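Local coordinates for cell death abnormality protein 2 (Caenorhabditis elegans, PDB 3QWX) that acts as a Crk-family SH2–SH3 signalling adaptor required for engulfment of cell corpses and for cell migration, including that of the gonadal distal tip cells, at residues A[49-54]-A[102-107]; A[9-14]-A[94-99]. All blocks are in the same frame, centred on the assembly; numbering follows the deposited sequence.

Overall arrangement
Both contacts belong to the SH2 domain of this two-domain piece; neither takes in any strand of the five-stranded antiparallel SH3 sheet that follows. Their centres lie 12 Å apart. Along the chain the segments alternate: 9-14, 49-54, 94-99, 102-107. Interaction 1 sets the loop after helix 92-98 against strand 49-54 of the mixed sheet; interaction 2 sets that helix against the N-terminal segment leading into strand 15-16. The two meet through Leu104 and Phe99, through Tyr49 and Trp11, and more loosely through Leu51 and Leu96. Together they are neighbouring parts of the packing on the sheet face turned toward helix 92-98, joining the N-terminal segment to the later part of the domain.

Interaction 1 of 2, residues A[49-54]-A[102-107]; sequences YSLTVR and RVLTEA
Leu104 reaches from the loop to strand 49-54 with one methyl, CD1, which meets both Val53 and Leu51. The closer partner is Val53: its CG2 lies 3.8 Å from Leu104 CD1, the two side chains crossing at about a right angle. Leu51 is met more loosely, Leu51 CD2 standing 4.1 Å from Leu104 CD1. Val53 presents this methyl because CG1 is the branch anti to the backbone N (chi1 -162°), leaving CG2 beside that N. Alternation along the strand turns Leu51 and Val53 to the same face, where branched apolar residues suit a buried sheet surface; Thr52 points to the other face, and its OG1 is hydrogen-bonded to Arg41.

The outer side is looser and polar. Thr105 and Glu106 are exposed. Within the loop Leu104 N donates to Ala107 O at 3.0 Å, and the side chain of Glu55 adds bonds from outside: its OE1 accepts from the N-H groups of Thr105, Glu106 and Ala107. A glutamate just beyond the strand thus gathers three amides of a turn that has no regular structure. Thr105 OG1 is bonded to the hydroxyl of Tyr65.

In the SH2 fold this loop lies between helix 92-98 and strand 111-112. Leu104 also packs on Phe99, Leu109 and Tyr65, while Leu51 touches Phe38 and Ile67 of the strands flanking 49-54.

Interaction 2 of 2, residues A[9-14]-A[94-99]; sequences FEWRSF and ALLNHF
Trp11 and Phe14 both place CG between the backbone N and the carbonyl carbon, with chi1 of 66° and 44°, and both meet Leu96 of the facing helix. Leu96 has CG beside the backbone N and an extended chi2 of 176°, which carries the methyl CD1 out from the helix. This methyl makes both contacts. Trp11 CB lies 3.4 Å from Leu96 CD1, a tight approach; the end of the indole leads away from residues 94-99, toward the start of the helix, where it touches Ile92 and Pro93. Phe14 and Leu96 point at each other from opposite directions, whereas Trp11 crosses Leu96 at about a right angle. Leu96 CD1 sits in plane at the edge of the Phe14 ring, 3.6 Å from Phe14 CE1. A leucine suits the place, since a methyl at the end of a flexible apolar chain can enter the corner between Trp11 CB and the rim of the Phe14 ring.

Trp11 CA lies over one face of the Phe14 ring, 3.3 Å above the plane and toward the rim, and the backbone bond from Phe14 N to Trp11 O, 2.9 Å long, closes the turn between them. Trp11 CZ2 lies over the centre of the Arg12 guanidinium, 3.5 Å above its plane, the two planes being tilted, so an exposed charged group rests against a buried ring.

The 3-10 segment 9-13 runs into strand 15-16 of the SH2 sheet. Phe14 packs edge-to-face with Phe38 of strand 37-42 and Trp11 likewise with Tyr49 of strand 49-54, while Leu96 reaches Leu109.

Interaction 1 of 2, residues A[49-54]-A[102-107]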
# COMPACT_ATOMS: atom_id res chain seq x y z
N TYR A 49 10.60 2.31 4.94
CA TYR A 49 9.29 1.72 4.75
C TYR A 49 9.15 0.54 5.67
O TYR A 49 10.13 -0.02 6.14
CB TYR A 49 9.08 1.27 3.30
CG TYR A 49 8.98 2.39 2.30
CD1 TYR A 49 7.95 3.33 2.38
CD2 TYR A 49 9.89 2.51 1.26
CE1 TYR A 49 7.84 4.35 1.46
CE2 TYR A 49 9.79 3.53 0.34
CZ TYR A 49 8.77 4.46 0.44
OH TYR A 49 8.68 5.47 -0.49
N SER A 50 7.91 0.15 5.92
CA SER A 50 7.62 -1.04 6.68
C SER A 50 6.74 -1.93 5.83
O SER A 50 5.81 -1.45 5.19
CB SER A 50 6.88 -0.70 7.98
OG SER A 50 7.79 -0.29 8.98
N LEU A 51 7.05 -3.22 5.84
CA LEU A 51 6.24 -4.24 5.22
C LEU A 51 5.52 -4.96 6.36
O LEU A 51 6.16 -5.50 7.25
CB LEU A 51 7.14 -5.22 4.46
CG LEU A 51 6.52 -6.44 3.80
CD1 LEU A 51 5.60 -6.06 2.64
CD2 LEU A 51 7.63 -7.36 3.31
N THR A 52 4.19 -4.97 6.31
CA THR A 52 3.36 -5.67 7.31
C THR A 52 2.61 -6.84 6.66
O THR A 52 1.96 -6.67 5.63
CB THR A 52 2.34 -4.69 8.00
OG1 THR A 52 3.05 -3.58 8.56
CG2 THR A 52 1.57 -5.40 9.12
N VAL A 53 2.72 -8.03 7.26
CA VAL A 53 2.26 -9.28 6.67
C VAL A 53 1.50 -10.16 7.68
O VAL A 53 1.92 -10.32 8.82
CB VAL A 53 3.44 -10.12 6.10
CG1 VAL A 53 2.94 -11.18 5.12
CG2 VAL A 53 4.46 -9.24 5.42
N ARG A 54 0.38 -10.74 7.24
CA ARG A 54 -0.30 -11.78 8.01
C ARG A 54 0.40 -13.10 7.68
O ARG A 54 0.35 -13.57 6.54
CB ARG A 54 -1.77 -11.86 7.59
CG ARG A 54 -2.58 -12.99 8.22
CD ARG A 54 -2.68 -12.88 9.73
NE ARG A 54 -3.68 -13.81 10.25
CZ ARG A 54 -4.98 -13.52 10.36
NH1 ARG A 54 -5.42 -12.31 10.00
NH2 ARG A 54 -5.84 -14.41 10.84
N ARG A 102 9.94 -17.25 -1.13
CA ARG A 102 10.79 -17.48 0.03
C ARG A 102 10.03 -16.84 1.19
O ARG A 102 9.37 -15.82 1.00
CB ARG A 102 12.15 -16.78 -0.17
CG ARG A 102 13.39 -17.58 0.21
CD ARG A 102 13.81 -18.59 -0.87
NE ARG A 102 12.88 -19.71 -1.00
CZ ARG A 102 13.18 -20.99 -0.79
NH1 ARG A 102 12.26 -21.92 -0.95
NH2 ARG A 102 14.41 -21.36 -0.42
N VAL A 103 10.09 -17.44 2.38
CA VAL A 103 9.35 -16.85 3.51
C VAL A 103 10.11 -15.73 4.18
O VAL A 103 11.34 -15.67 4.14
CB VAL A 103 8.98 -17.89 4.60
CG1 VAL A 103 8.05 -18.96 4.03
CG2 VAL A 103 10.25 -18.49 5.21
N LEU A 104 9.35 -14.83 4.81
CA LEU A 104 9.93 -13.81 5.65
C LEU A 104 10.23 -14.46 6.99
O LEU A 104 11.38 -14.69 7.35
CB LEU A 104 8.98 -12.62 5.79
CG LEU A 104 8.85 -11.87 4.47
CD1 LEU A 104 7.45 -11.30 4.24
CD2 LEU A 104 9.92 -10.80 4.40
N THR A 105 9.18 -14.79 7.73
CA THR A 105 9.32 -15.45 9.02
C THR A 105 8.60 -16.78 8.97
O THR A 105 9.23 -17.85 9.07
CB THR A 105 8.76 -14.56 10.17
OG1 THR A 105 9.68 -13.49 10.42
CG2 THR A 105 8.60 -15.37 11.45
N GLU A 106 7.29 -16.73 8.77
CA GLU A 106 6.50 -17.94 8.64
C GLU A 106 5.81 -18.07 7.28
O GLU A 106 5.40 -19.17 6.91
CB GLU A 106 5.46 -18.04 9.76
CG GLU A 106 6.04 -18.21 11.16
CD GLU A 106 6.78 -19.52 11.33
OE1 GLU A 106 6.43 -20.50 10.64
OE2 GLU A 106 7.71 -19.58 12.16
N ALA A 107 5.68 -16.97 6.54
CA ALA A 107 4.96 -17.02 5.26
C ALA A 107 5.56 -16.14 4.16
O ALA A 107 6.36 -15.25 4.42
CB ALA A 107 3.48 -16.68 5.46

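Interaction 2 of 2, residues A[9-14]-A[94-99]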
# COMPACT_ATOMS: atom_id res chain seq x y z
N PHE A 9 6.53 -4.31 -9.26
CA PHE A 9 6.84 -2.97 -9.75
C PHE A 9 5.75 -1.95 -9.41
O PHE A 9 6.00 -0.74 -9.35
CB PHE A 9 7.17 -2.99 -11.25
CG PHE A 9 8.44 -3.74 -11.55
CD1 PHE A 9 9.67 -3.16 -11.29
CD2 PHE A 9 8.40 -5.03 -12.04
CE1 PHE A 9 10.85 -3.87 -11.55
CE2 PHE A 9 9.58 -5.74 -12.29
CZ PHE A 9 10.80 -5.15 -12.04
N GLU A 10 4.55 -2.44 -9.16
CA GLU A 10 3.42 -1.56 -8.85
C GLU A 10 3.13 -1.47 -7.34
O GLU A 10 1.97 -1.31 -6.92
CB GLU A 10 2.18 -2.02 -9.61
CG GLU A 10 2.35 -1.91 -11.12
CD GLU A 10 2.75 -0.50 -11.55
OE1 GLU A 10 2.19 0.48 -11.00
OE2 GLU A 10 3.63 -0.38 -12.44
N TRP A 11 4.18 -1.52 -6.54
CA TRP A 11 4.04 -1.56 -5.09
C TRP A 11 3.44 -0.29 -4.47
O TRP A 11 2.90 -0.33 -3.36
CB TRP A 11 5.37 -1.90 -4.42
CG TRP A 11 6.43 -0.85 -4.58
CD1 TRP A 11 7.43 -0.84 -5.51
CD2 TRP A 11 6.62 0.32 -3.77
NE1 TRP A 11 8.22 0.27 -5.33
CE2 TRP A 11 7.74 1.00 -4.28
CE3 TRP A 11 5.93 0.86 -2.68
CZ2 TRP A 11 8.20 2.20 -3.72
CZ3 TRP A 11 6.39 2.06 -2.13
CH2 TRP A 11 7.51 2.71 -2.65
N ARG A 12 3.54 0.82 -5.18
CA ARG A 12 2.99 2.08 -4.68
C ARG A 12 1.46 2.02 -4.60
O ARG A 12 0.84 2.79 -3.87
CB ARG A 12 3.48 3.27 -5.52
CG ARG A 12 4.97 3.60 -5.28
CD ARG A 12 5.48 4.64 -6.26
NE ARG A 12 6.86 5.05 -6.02
CZ ARG A 12 7.94 4.40 -6.45
NH1 ARG A 12 7.81 3.26 -7.14
NH2 ARG A 12 9.15 4.86 -6.18
N SER A 13 0.87 1.07 -5.31
CA SER A 13 -0.56 0.81 -5.22
C SER A 13 -0.94 -0.09 -4.03
O SER A 13 -2.12 -0.23 -3.71
CB SER A 13 -1.09 0.21 -6.52
OG SER A 13 -0.80 1.06 -7.62
N PHE A 14 0.04 -0.71 -3.37
CA PHE A 14 -0.26 -1.33 -2.08
C PHE A 14 0.49 -0.69 -0.90
O PHE A 14 0.76 -1.33 0.12
CB PHE A 14 -0.18 -2.86 -2.09
CG PHE A 14 1.01 -3.43 -2.81
CD1 PHE A 14 2.25 -3.47 -2.19
CD2 PHE A 14 0.87 -3.99 -4.07
CE1 PHE A 14 3.35 -4.04 -2.84
CE2 PHE A 14 1.96 -4.56 -4.73
CZ PHE A 14 3.20 -4.58 -4.11
N ALA A 94 12.48 -5.95 -6.45
CA ALA A 94 13.31 -7.14 -6.33
C ALA A 94 13.08 -7.80 -4.97
O ALA A 94 12.96 -9.02 -4.88
CB ALA A 94 14.78 -6.80 -6.53
N LEU A 95 13.01 -6.98 -3.92
CA LEU A 95 12.76 -7.47 -2.56
C LEU A 95 11.40 -8.16 -2.49
O LEU A 95 11.29 -9.25 -1.95
CB LEU A 95 12.81 -6.31 -1.55
CG LEU A 95 12.53 -6.56 -0.06
CD1 LEU A 95 13.15 -5.47 0.80
CD2 LEU A 95 11.03 -6.70 0.23
N LEU A 96 10.37 -7.51 -3.02
CA LEU A 96 9.01 -8.04 -2.97
C LEU A 96 8.87 -9.32 -3.79
O LEU A 96 8.24 -10.27 -3.34
CB LEU A 96 7.99 -7.00 -3.48
CG LEU A 96 7.83 -5.71 -2.67
CD1 LEU A 96 6.88 -4.77 -3.37
CD2 LEU A 96 7.35 -6.00 -1.25
N ASN A 97 9.42 -9.32 -5.00
CA ASN A 97 9.45 -10.54 -5.81
C ASN A 97 10.09 -11.70 -5.06
O ASN A 97 9.59 -12.83 -5.09
CB ASN A 97 10.22 -10.31 -7.10
CG ASN A 97 10.29 -11.57 -7.95
OD1 ASN A 97 9.30 -11.97 -8.56
ND2 ASN A 97 11.47 -12.19 -7.98
N HIS A 98 11.21 -11.41 -4.41
CA HIS A 98 11.98 -12.45 -3.73
C HIS A 98 11.10 -13.18 -2.71
O HIS A 98 11.20 -14.40 -2.55
CB HIS A 98 13.21 -11.83 -3.05
CG HIS A 98 14.03 -12.81 -2.27
ND1 HIS A 98 15.02 -13.57 -2.84
CD2 HIS A 98 14.00 -13.14 -0.95
CE1 HIS A 98 15.57 -14.34 -1.91
NE2 HIS A 98 14.98 -14.09 -0.76
N PHE A 99 10.24 -12.44 -2.01
CA PHE A 99 9.48 -13.05 -0.92
C PHE A 99 8.12 -13.61 -1.36
O PHE A 99 7.29 -13.98 -0.54
CB PHE A 99 9.38 -12.09 0.27
CG PHE A 99 10.68 -11.94 1.03
CD1 PHE A 99 11.14 -12.95 1.86
CD2 PHE A 99 11.45 -10.78 0.90
CE1 PHE A 99 12.33 -12.82 2.56
CE2 PHE A 99 12.65 -10.64 1.59
CZ PHE A 99 13.09 -11.66 2.42